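Local structure of 4-oxalocrotonate decarboxylase NahK (Pseudomonas putida, 5D2K) at residues Gly101-Cys105 with Ser106-His110; Gly133-Ile136 with Ala137-Tyr141; Phe173-Gly176 with Gly177-Ser181; Val185-Arg188 with Thr189-Val192. The protein catalyses the metal-assisted decarboxylation of (3E)-2-oxohex-3-enedioate to 2-oxopent-4-enoate and carbon dioxide, a step of naphthalene degradation. The protein carries 1 engineered substitution. All blocks are in the same frame, centred on the assembly; numbering follows the deposited sequence. Where two conformers were deposited one is given.

Interaction 1: Gly101-Cys105 with Ser106-His110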
loop_
_atom_site.group_PDB
_atom_site.type_symbol
_atom_site.label_atom_id
_atom_site.label_comp_id
_atom_site.label_asym_id
_atom_site.label_seq_id
_atom_site.Cartn_x
_atom_site.Cartn_y
_atom_site.Cartn_z
ATOM N N GLY A 101 13.176 -13.494 0.197
ATOM C CA GLY A 101 13.167 -13.560 1.646
ATOM C C GLY A 101 12.070 -14.401 2.275
ATOM O O GLY A 101 11.146 -14.865 1.607
ATOM N N VAL A 102 12.186 -14.589 3.582
ATOM C CA VAL A 102 11.250 -15.381 4.361
ATOM C C VAL A 102 10.420 -14.449 5.221
ATOM O O VAL A 102 10.958 -13.580 5.912
ATOM C CB VAL A 102 11.979 -16.402 5.251
ATOM C CG1 VAL A 102 10.986 -17.267 6.025
ATOM C CG2 VAL A 102 12.880 -17.268 4.405
ATOM N N VAL A 103 9.107 -14.616 5.152
ATOM C CA VAL A 103 8.179 -13.805 5.932
ATOM C C VAL A 103 7.578 -14.655 7.039
ATOM O O VAL A 103 7.010 -15.711 6.765
ATOM C CB VAL A 103 7.055 -13.248 5.051
ATOM C CG1 VAL A 103 5.985 -12.531 5.904
ATOM C CG2 VAL A 103 7.632 -12.303 3.993
ATOM N N ASP A 104 7.693 -14.185 8.278
ATOM C CA ASP A 104 7.173 -14.910 9.433
ATOM C C ASP A 104 5.700 -14.572 9.647
ATOM O O ASP A 104 5.363 -13.483 10.115
ATOM C CB ASP A 104 8.011 -14.576 10.671
ATOM C CG ASP A 104 7.553 -15.313 11.915
ATOM O OD1 ASP A 104 6.632 -16.157 11.837
ATOM O OD2 ASP A 104 8.146 -15.045 12.982
ATOM N N CYS A 105 4.827 -15.512 9.293
ATOM C CA CYS A 105 3.389 -15.302 9.429
ATOM C C CYS A 105 2.913 -15.233 10.876
ATOM O O CYS A 105 1.774 -14.848 11.126
ATOM C CB CYS A 105 2.612 -16.397 8.707
ATOM S SG CYS A 105 2.788 -16.356 6.917
ATOM N N SER A 106 3.757 -15.603 11.839
ATOM C CA SER A 106 3.322 -15.529 13.230
ATOM C C SER A 106 3.209 -14.072 13.667
ATOM O O SER A 106 2.631 -13.769 14.706
ATOM C CB SER A 106 4.271 -16.299 14.162
ATOM O OG SER A 106 5.495 -15.619 14.356
ATOM N N LYS A 107 3.757 -13.168 12.861
ATOM C CA LYS A 107 3.663 -11.741 13.145
ATOM C C LYS A 107 2.517 -11.106 12.366
ATOM O O LYS A 107 2.356 -9.881 12.367
ATOM C CB LYS A 107 4.982 -11.044 12.801
ATOM C CG LYS A 107 6.183 -11.598 13.551
ATOM C CD LYS A 107 7.422 -10.749 13.315
ATOM C CE LYS A 107 8.538 -11.126 14.281
ATOM N NZ LYS A 107 8.150 -10.866 15.703
ATOM N N LEU A 108 1.742 -11.948 11.692
ATOM C CA LEU A 108 0.662 -11.505 10.821
ATOM C C LEU A 108 -0.659 -12.150 11.229
ATOM O O LEU A 108 -0.677 -13.215 11.854
ATOM C CB LEU A 108 0.999 -11.832 9.363
ATOM C CG LEU A 108 2.344 -11.286 8.883
ATOM C CD1 LEU A 108 2.561 -11.653 7.414
ATOM C CD2 LEU A 108 2.425 -9.760 9.079
ATOM N N ILE A 109 -1.762 -11.505 10.872
ATOM C CA ILE A 109 -3.085 -11.920 11.336
ATOM C C ILE A 109 -3.777 -12.820 10.316
ATOM O O ILE A 109 -4.153 -13.961 10.625
ATOM C CB ILE A 109 -3.963 -10.692 11.630
ATOM C CG1 ILE A 109 -3.334 -9.849 12.745
ATOM C CG2 ILE A 109 -5.372 -11.118 12.026
ATOM C CD1 ILE A 109 -3.827 -8.412 12.785
ATOM N N HIS A 110 -3.942 -12.311 9.097
ATOM C CA HIS A 110 -4.567 -13.058 8.003
ATOM C C HIS A 110 -4.105 -12.465 6.671
ATOM O O HIS A 110 -4.892 -11.838 5.942
ATOM C CB HIS A 110 -6.105 -13.050 8.109
ATOM C CG HIS A 110 -6.699 -11.731 8.513
ATOM N ND1 HIS A 110 -7.932 -11.633 9.127
ATOM C CD2 HIS A 110 -6.244 -10.458 8.387
ATOM C CE1 HIS A 110 -8.210 -10.363 9.362
ATOM N NE2 HIS A 110 -7.198 -9.631 8.928
#

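Interaction 2: Gly133-Ile136 with Ala137-Tyr141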
loop_
_atom_site.group_PDB
_atom_site.type_symbol
_atom_site.label_atom_id
_atom_site.label_comp_id
_atom_site.label_asym_id
_atom_site.label_seq_id
_atom_site.Cartn_x
_atom_site.Cartn_y
_atom_site.Cartn_z
ATOM N N GLY A 133 0.966 14.258 -16.913
ATOM C CA GLY A 133 2.127 14.924 -17.481
ATOM C C GLY A 133 3.077 15.580 -16.488
ATOM O O GLY A 133 4.241 15.802 -16.804
ATOM N N ASP A 134 2.580 15.900 -15.296
ATOM C CA ASP A 134 3.390 16.503 -14.241
ATOM C C ASP A 134 4.295 15.479 -13.559
ATOM O O ASP A 134 5.300 15.833 -12.952
ATOM C CB ASP A 134 2.488 17.154 -13.180
ATOM C CG ASP A 134 1.719 18.353 -13.713
ATOM O OD1 ASP A 134 2.358 19.274 -14.263
ATOM O OD2 ASP A 134 0.476 18.383 -13.568
ATOM N N VAL A 135 3.914 14.210 -13.649
ATOM C CA VAL A 135 4.563 13.142 -12.893
ATOM C C VAL A 135 5.773 12.569 -13.626
ATOM O O VAL A 135 6.743 12.134 -13.012
ATOM C CB VAL A 135 3.545 11.995 -12.601
ATOM C CG1 VAL A 135 4.229 10.734 -12.079
ATOM C CG2 VAL A 135 2.462 12.475 -11.628
ATOM N N ILE A 136 5.711 12.566 -14.956
ATOM C CA ILE A 136 6.614 11.737 -15.755
ATOM C C ILE A 136 8.090 12.008 -15.474
ATOM O O ILE A 136 8.835 11.089 -15.150
ATOM C CB ILE A 136 6.329 11.912 -17.262
ATOM C CG1 ILE A 136 4.878 11.506 -17.557
ATOM C CG2 ILE A 136 7.301 11.086 -18.084
ATOM C CD1 ILE A 136 4.366 12.003 -18.924
ATOM N N ALA A 137 8.504 13.268 -15.553
ATOM C CA ALA A 137 9.921 13.597 -15.401
ATOM C C ALA A 137 10.404 13.423 -13.963
ATOM O O ALA A 137 11.609 13.335 -13.715
ATOM C CB ALA A 137 10.175 15.009 -15.861
ATOM N N ALA A 138 9.468 13.378 -13.025
ATOM C CA ALA A 138 9.815 13.195 -11.622
ATOM C C ALA A 138 10.137 11.733 -11.281
ATOM O O ALA A 138 10.615 11.456 -10.184
ATOM C CB ALA A 138 8.692 13.707 -10.737
ATOM N N ILE A 139 9.887 10.804 -12.205
ATOM C CA ILE A 139 10.173 9.391 -11.946
ATOM C C ILE A 139 11.631 9.051 -12.237
ATOM O O ILE A 139 12.118 9.255 -13.354
ATOM C CB ILE A 139 9.275 8.466 -12.785
ATOM C CG1 ILE A 139 7.795 8.799 -12.546
ATOM C CG2 ILE A 139 9.568 6.993 -12.449
ATOM C CD1 ILE A 139 7.393 8.812 -11.074
ATOM N N ASP A 140 12.315 8.516 -11.233
ATOM C CA ASP A 140 13.721 8.122 -11.355
ATOM C C ASP A 140 13.817 6.724 -11.948
ATOM O O ASP A 140 14.436 6.523 -12.994
ATOM C CB ASP A 140 14.385 8.187 -9.968
ATOM C CG ASP A 140 15.901 8.255 -10.029
ATOM O OD1 ASP A 140 16.474 8.042 -11.113
ATOM O OD2 ASP A 140 16.506 8.524 -8.967
ATOM N N TYR A 141 13.185 5.760 -11.294
ATOM C CA TYR A 141 13.172 4.388 -11.799
ATOM C C TYR A 141 11.985 3.619 -11.213
ATOM O O TYR A 141 11.253 4.132 -10.357
ATOM C CB TYR A 141 14.500 3.678 -11.486
ATOM C CG TYR A 141 14.900 3.672 -10.023
ATOM C CD1 TYR A 141 15.576 4.754 -9.459
ATOM C CD2 TYR A 141 14.625 2.578 -9.215
ATOM C CE1 TYR A 141 15.947 4.753 -8.119
ATOM C CE2 TYR A 141 14.994 2.562 -7.872
ATOM C CZ TYR A 141 15.654 3.652 -7.336
ATOM O OH TYR A 141 16.016 3.635 -6.008
HETATM O O HOH W 1 6.948 15.692 -16.401
HETATM O O HOH W 2 11.362 10.212 -15.905
#

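Interaction 3: Phe173-Gly176 with Gly177-Ser181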
loop_
_atom_site.group_PDB
_atom_site.type_symbol
_atom_site.label_atom_id
_atom_site.label_comp_id
_atom_site.label_asym_id
_atom_site.label_seq_id
_atom_site.Cartn_x
_atom_site.Cartn_y
_atom_site.Cartn_z
ATOM N N PHE A 173 6.323 -5.342 2.524
ATOM C CA PHE A 173 6.460 -5.256 1.073
ATOM C C PHE A 173 7.789 -5.868 0.662
ATOM O O PHE A 173 8.778 -5.794 1.390
ATOM C CB PHE A 173 6.322 -3.804 0.575
ATOM C CG PHE A 173 7.444 -2.887 0.987
ATOM C CD1 PHE A 173 7.406 -2.205 2.203
ATOM C CD2 PHE A 173 8.533 -2.685 0.148
ATOM C CE1 PHE A 173 8.446 -1.354 2.571
ATOM C CE2 PHE A 173 9.570 -1.839 0.508
ATOM C CZ PHE A 173 9.535 -1.169 1.718
ATOM N N ILE A 174 7.781 -6.493 -0.513
ATOM C CA ILE A 174 8.935 -7.229 -1.036
ATOM C C ILE A 174 9.350 -6.653 -2.389
ATOM O O ILE A 174 8.582 -6.723 -3.346
ATOM C CB ILE A 174 8.615 -8.738 -1.222
ATOM C CG1 ILE A 174 7.889 -9.313 0.000
ATOM C CG2 ILE A 174 9.890 -9.525 -1.545
ATOM C CD1 ILE A 174 6.895 -10.441 -0.322
ATOM N N THR A 175 10.550 -6.089 -2.484
ATOM C CA THR A 175 11.030 -5.572 -3.766
ATOM C C THR A 175 11.902 -6.619 -4.441
ATOM O O THR A 175 12.532 -7.450 -3.770
ATOM C CB THR A 175 11.835 -4.264 -3.621
ATOM O OG1 THR A 175 12.994 -4.495 -2.810
ATOM C CG2 THR A 175 10.979 -3.156 -3.007
ATOM N N GLY A 176 11.938 -6.607 -5.766
ATOM C CA GLY A 176 12.774 -7.561 -6.461
ATOM C C GLY A 176 12.799 -7.336 -7.955
ATOM O O GLY A 176 12.435 -6.261 -8.430
ATOM N N GLY A 177 13.240 -8.355 -8.686
ATOM C CA GLY A 177 13.372 -8.277 -10.129
ATOM C C GLY A 177 14.334 -7.186 -10.565
ATOM O O GLY A 177 15.263 -6.827 -9.845
ATOM N N ARG A 178 14.100 -6.644 -11.755
ATOM C CA ARG A 178 14.973 -5.618 -12.324
ATOM C C ARG A 178 14.410 -4.204 -12.155
ATOM O O ARG A 178 13.259 -3.953 -12.521
ATOM C CB ARG A 178 15.217 -5.935 -13.803
ATOM C CG ARG A 178 15.754 -7.352 -14.013
ATOM C CD ARG A 178 15.710 -7.803 -15.472
ATOM N NE ARG A 178 16.697 -7.115 -16.297
ATOM C CZ ARG A 178 17.853 -7.645 -16.681
ATOM N NH1 ARG A 178 18.174 -8.882 -16.313
ATOM N NH2 ARG A 178 18.686 -6.940 -17.436
ATOM N N MET A 179 15.236 -3.292 -11.640
ATOM C CA MET A 179 14.794 -1.954 -11.234
ATOM C C MET A 179 15.275 -0.871 -12.202
ATOM O O MET A 179 16.324 -0.261 -11.983
ATOM C CB MET A 179 15.280 -1.651 -9.808
ATOM C CG MET A 179 14.830 -2.677 -8.751
ATOM S SD MET A 179 15.221 -2.308 -7.014
ATOM C CE MET A 179 14.779 -3.863 -6.232
ATOM N N ALA A 180 14.496 -0.624 -13.259
ATOM C CA ALA A 180 14.961 0.164 -14.398
ATOM C C ALA A 180 14.349 1.559 -14.568
ATOM O O ALA A 180 13.304 1.881 -14.015
ATOM C CB ALA A 180 14.722 -0.629 -15.660
ATOM N N SER A 181 15.026 2.379 -15.366
ATOM C CA SER A 181 14.541 3.709 -15.729
ATOM C C SER A 181 13.170 3.663 -16.390
ATOM O O SER A 181 12.852 2.732 -17.118
ATOM C CB SER A 181 15.536 4.387 -16.673
ATOM O OG SER A 181 16.790 4.556 -16.037
#

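Interaction 4: Val185-Arg188 with Thr189-Val192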
loop_
_atom_site.group_PDB
_atom_site.type_symbol
_atom_site.label_atom_id
_atom_site.label_comp_id
_atom_site.label_asym_id
_atom_site.label_seq_id
_atom_site.Cartn_x
_atom_site.Cartn_y
_atom_site.Cartn_z
ATOM N N VAL A 185 10.615 1.121 -19.613
ATOM C CA VAL A 185 9.500 0.297 -19.152
ATOM C C VAL A 185 8.150 0.953 -19.442
ATOM O O VAL A 185 7.897 2.087 -19.017
ATOM C CB VAL A 185 9.582 0.025 -17.629
ATOM C CG1 VAL A 185 8.558 -1.042 -17.222
ATOM C CG2 VAL A 185 10.997 -0.397 -17.219
ATOM N N ASP A 186 7.282 0.239 -20.145
ATOM C CA ASP A 186 5.924 0.713 -20.379
ATOM C C ASP A 186 5.049 0.251 -19.219
ATOM O O ASP A 186 4.672 -0.919 -19.147
ATOM C CB ASP A 186 5.395 0.184 -21.715
ATOM C CG ASP A 186 4.043 0.781 -22.101
ATOM O OD1 ASP A 186 3.208 1.050 -21.213
ATOM O OD2 ASP A 186 3.811 0.975 -23.316
ATOM N N LEU A 187 4.737 1.158 -18.302
ATOM C CA LEU A 187 3.975 0.769 -17.115
ATOM C C LEU A 187 2.518 0.463 -17.424
ATOM O O LEU A 187 1.843 -0.196 -16.632
ATOM C CB LEU A 187 4.052 1.863 -16.049
ATOM C CG LEU A 187 5.462 2.105 -15.512
ATOM C CD1 LEU A 187 5.439 3.194 -14.442
ATOM C CD2 LEU A 187 6.074 0.809 -14.963
ATOM N N ARG A 188 2.028 0.943 -18.564
ATOM C CA ARG A 188 0.637 0.682 -18.936
ATOM C C ARG A 188 0.453 -0.754 -19.418
ATOM O O ARG A 188 -0.539 -1.416 -19.075
ATOM C CB ARG A 188 0.178 1.664 -20.025
ATOM C CG ARG A 188 -1.293 1.516 -20.394
ATOM C CD ARG A 188 -1.673 2.470 -21.527
ATOM N NE ARG A 188 -0.969 2.170 -22.770
ATOM C CZ ARG A 188 -1.467 1.422 -23.751
ATOM N NH1 ARG A 188 -2.665 0.868 -23.623
ATOM N NH2 ARG A 188 -0.765 1.221 -24.856
ATOM N N THR A 189 1.418 -1.239 -20.192
ATOM C CA THR A 189 1.295 -2.557 -20.797
ATOM C C THR A 189 2.091 -3.636 -20.062
ATOM O O THR A 189 2.105 -4.786 -20.482
ATOM C CB THR A 189 1.732 -2.536 -22.280
ATOM O OG1 THR A 189 3.131 -2.229 -22.379
ATOM C CG2 THR A 189 0.920 -1.492 -23.056
ATOM N N LEU A 190 2.736 -3.257 -18.961
ATOM C CA LEU A 190 3.524 -4.191 -18.157
ATOM C C LEU A 190 2.680 -5.359 -17.684
ATOM O O LEU A 190 1.732 -5.160 -16.938
ATOM C CB LEU A 190 4.122 -3.467 -16.948
ATOM C CG LEU A 190 4.956 -4.323 -15.993
ATOM C CD1 LEU A 190 6.212 -4.832 -16.681
ATOM C CD2 LEU A 190 5.310 -3.510 -14.750
ATOM N N GLY A 191 3.005 -6.566 -18.138
ATOM C CA GLY A 191 2.285 -7.748 -17.695
ATOM C C GLY A 191 2.862 -8.320 -16.416
ATOM O O GLY A 191 4.080 -8.343 -16.228
ATOM N N VAL A 192 1.978 -8.766 -15.524
ATOM C CA VAL A 192 2.380 -9.322 -14.242
ATOM C C VAL A 192 1.676 -10.660 -13.999
ATOM O O VAL A 192 0.463 -10.753 -14.151
ATOM C CB VAL A 192 2.065 -8.331 -13.107
ATOM C CG1 VAL A 192 2.618 -8.826 -11.813
ATOM C CG2 VAL A 192 2.644 -6.951 -13.421
HETATM O O HOH W 3 4.506 -1.415 -24.809
#

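Interaction 1: Gly101-Cys105 with Ser106-His110
Asp104 and Ser106 meet through a carboxylate oxygen that takes two bonds from one residue. From CB the Asp104 side chain swings clear of its own nitrogen, with CG anti to the backbone N (chi1 -179°), and this brings the carboxylate over the start of the following turn. Its carbon CG lies 3.2 Å from Ser106 OG. At the tip, OD1 accepts the hydroxyl Ser106 OG at 2.8 Å. The same OD1 receives the backbone Ser106 N at 2.9 Å, with an N-H...O angle of 156°. Both donors come from the same face of the carboxylate, above its plane, so the pair would resist rotation of the group. Asp104 OD2 also lies 3.0 Å from Ser106 OG, a proximity for which no bond is claimed, and next meets the aliphatic CG of Lys107. The bond from Ser106 N to OD1 defines an Asx turn, which here starts the short 3-10 segment after strand 101-103. Backbone bonds continue the turn: Lys107 N to Asp104 O at 3.2 Å, then Leu108 N to Cys105 O at 3.0 Å. Replacing Asp104 by an alanine would probably leave Ser106 OG and its N-H without their shared acceptor and free the turn to shift. Val103 CG1 touches Leu108 CD1 at 3.8 Å, the two side chains crossing at about a right angle. Leu108 also packs on Thr171 and Arg172 of strand 170-175, while Val103 and Cys105 lie on Phe268.

Interaction 2: Gly133-Ile136 with Ala137-Tyr141
The turn that carries the chain from helix 132-135 into strand 139-149 is closed on its buried side by Val135 and Ile139. Val135 CG1 meets Ile139 CD1 at 3.8 Å, and the two side chains run at a slant to each other. Ile139 bends back over the turn because chi1 (-55°) sets CG1 beside its own backbone N; CG1 then rests 3.5 Å from Val135 O. Two i to i+3 backbone bonds make the turn itself. Ala138 N gives to Val135 O at 3.0 Å, rather bent at 132°, and Ile139 N gives to Ile136 O at 3.1 Å and a straighter 163°. Past this point the strand carries a classic beta bulge, with Asp140 and Tyr141 both facing Val120 on strand 112-121. An alanine in place of Ile139 would probably take the Ile139 CD1 contact away from Val135 CG1 and open a gap beside Leu214 of helix 213-225, on which both Val135 and Ile139 pack. Two waters bridge backbone atoms of the turn: one links Gly133 O to Ala137 N, and another donates to Ile136 O and, at 2.8 Å, to Ile139 O.

Interaction 3: Phe173-Gly176 with Gly177-Ser181
Thr175 OG1 is the polar side-chain atom of this contact, and what meets it from the other segment is a methyl group: Met179 CE, at 3.9 Å. No hydrogen bond joins the two segments. The site is the exit of strand 170-175 from the mixed sheet, where Gly176 and Gly177 turn the chain into the long loop leading to strand 191-196. Gly177 has a positive phi of 60° with psi -151°, a combination that residues carrying a CB rarely adopt. A CB there would in addition come within 3.0 Å of Gly176 O. The turn brings Met179 back over the strand end. Its chain runs extended beyond CG, with chi3 at -171°, so that only the terminal methyl arrives at Thr175, and the two side chains cross at about a right angle. Met179 was modelled in two conformations, and this meeting holds for the one described. The methyl lies against both OG1 and CB (4.0 Å) of Thr175, while CG2 is turned off to 5.0 Å from Met179 CE. Around the pair, both Thr175 and Met179 lie on Ile143 of the neighbouring strand 139-149, and Thr175 also touches Phe236 of strand 236-238. Gly176 is tied by a backbone bond to Pro144, and Gly177 N makes a weak bond to Asp99 OD2. The side chain of Thr175 is about 12 Å from the bound magnesium ion, so the contact stands outside the metal's coordination shell. Met179 CE comes no nearer to the backbone of the turn than Gly176 N, 4.0 Å away.

Interaction 4: Val185-Arg188 with Thr189-Val192
Asp186 and Thr189 face each other across a tight turn, their side chains crossing at about a right angle. With CG anti to the backbone N (chi1 -173°), the Asp186 carboxylate hangs over the following residues and its OD1 accepts Thr189 N at 3.1 Å. The N-H...O angle is 151°, but the donor stands well above the carboxylate plane, 62° out of it. A second, weak bond from Arg188 N reaches the same OD1 at 2.9 Å, which gives the arrangement of an Asx turn. The hydroxyl Thr189 OG1 lies close to the carboxylate without a direct bond to it: its distance to Asp186 OD2 is 3.4 Å and the angle is poor. A water joins the two groups instead, donating to OD2 and standing 2.9 Å from OG1. The other branch of Thr189, the methyl CG2, rests on one face of the Arg188 guanidinium, displaced toward the rim, with 3.7 Å to Arg188 NH2, and here the side chains meet at a slant. The Arg188 chain, bent at chi3, is what folds the guanidinium back over the methyl. On the inner side, Leu190 CB sits 3.4 Å from Asp186 O, and Leu187 CD2 approaches Leu190 CD2 at a loose 4.4 Å. Leu187 O is buried by the turn and has no partner in the model. Both leucines pack on Ile117 of strand 112-121, with Leu187 also against Val142 of strand 139-149, while strand 191-196 continues between strands 253-258 and 199-205.

The four contacts follow one another in series along the chain, each within one continuous stretch, and none nests in or crosses another. Interaction 1 closes the turn from strand 101-103, at the edge of the five-stranded sheet, toward strand 112-121. Interaction 2, centred about 34 Å away across the chain's centre, leads from helix 132-135 into strand 139-149. Interaction 3 ends the neighbouring strand 170-175 and touches interaction 2, where Tyr141 CB lies 3.3 Å from Ala180 O. The same loop reaches interaction 4, Ala180 packing on Val185, before strand 191-196 enters the five-stranded sheet. Interactions 3 and 4 thus join the two sheets.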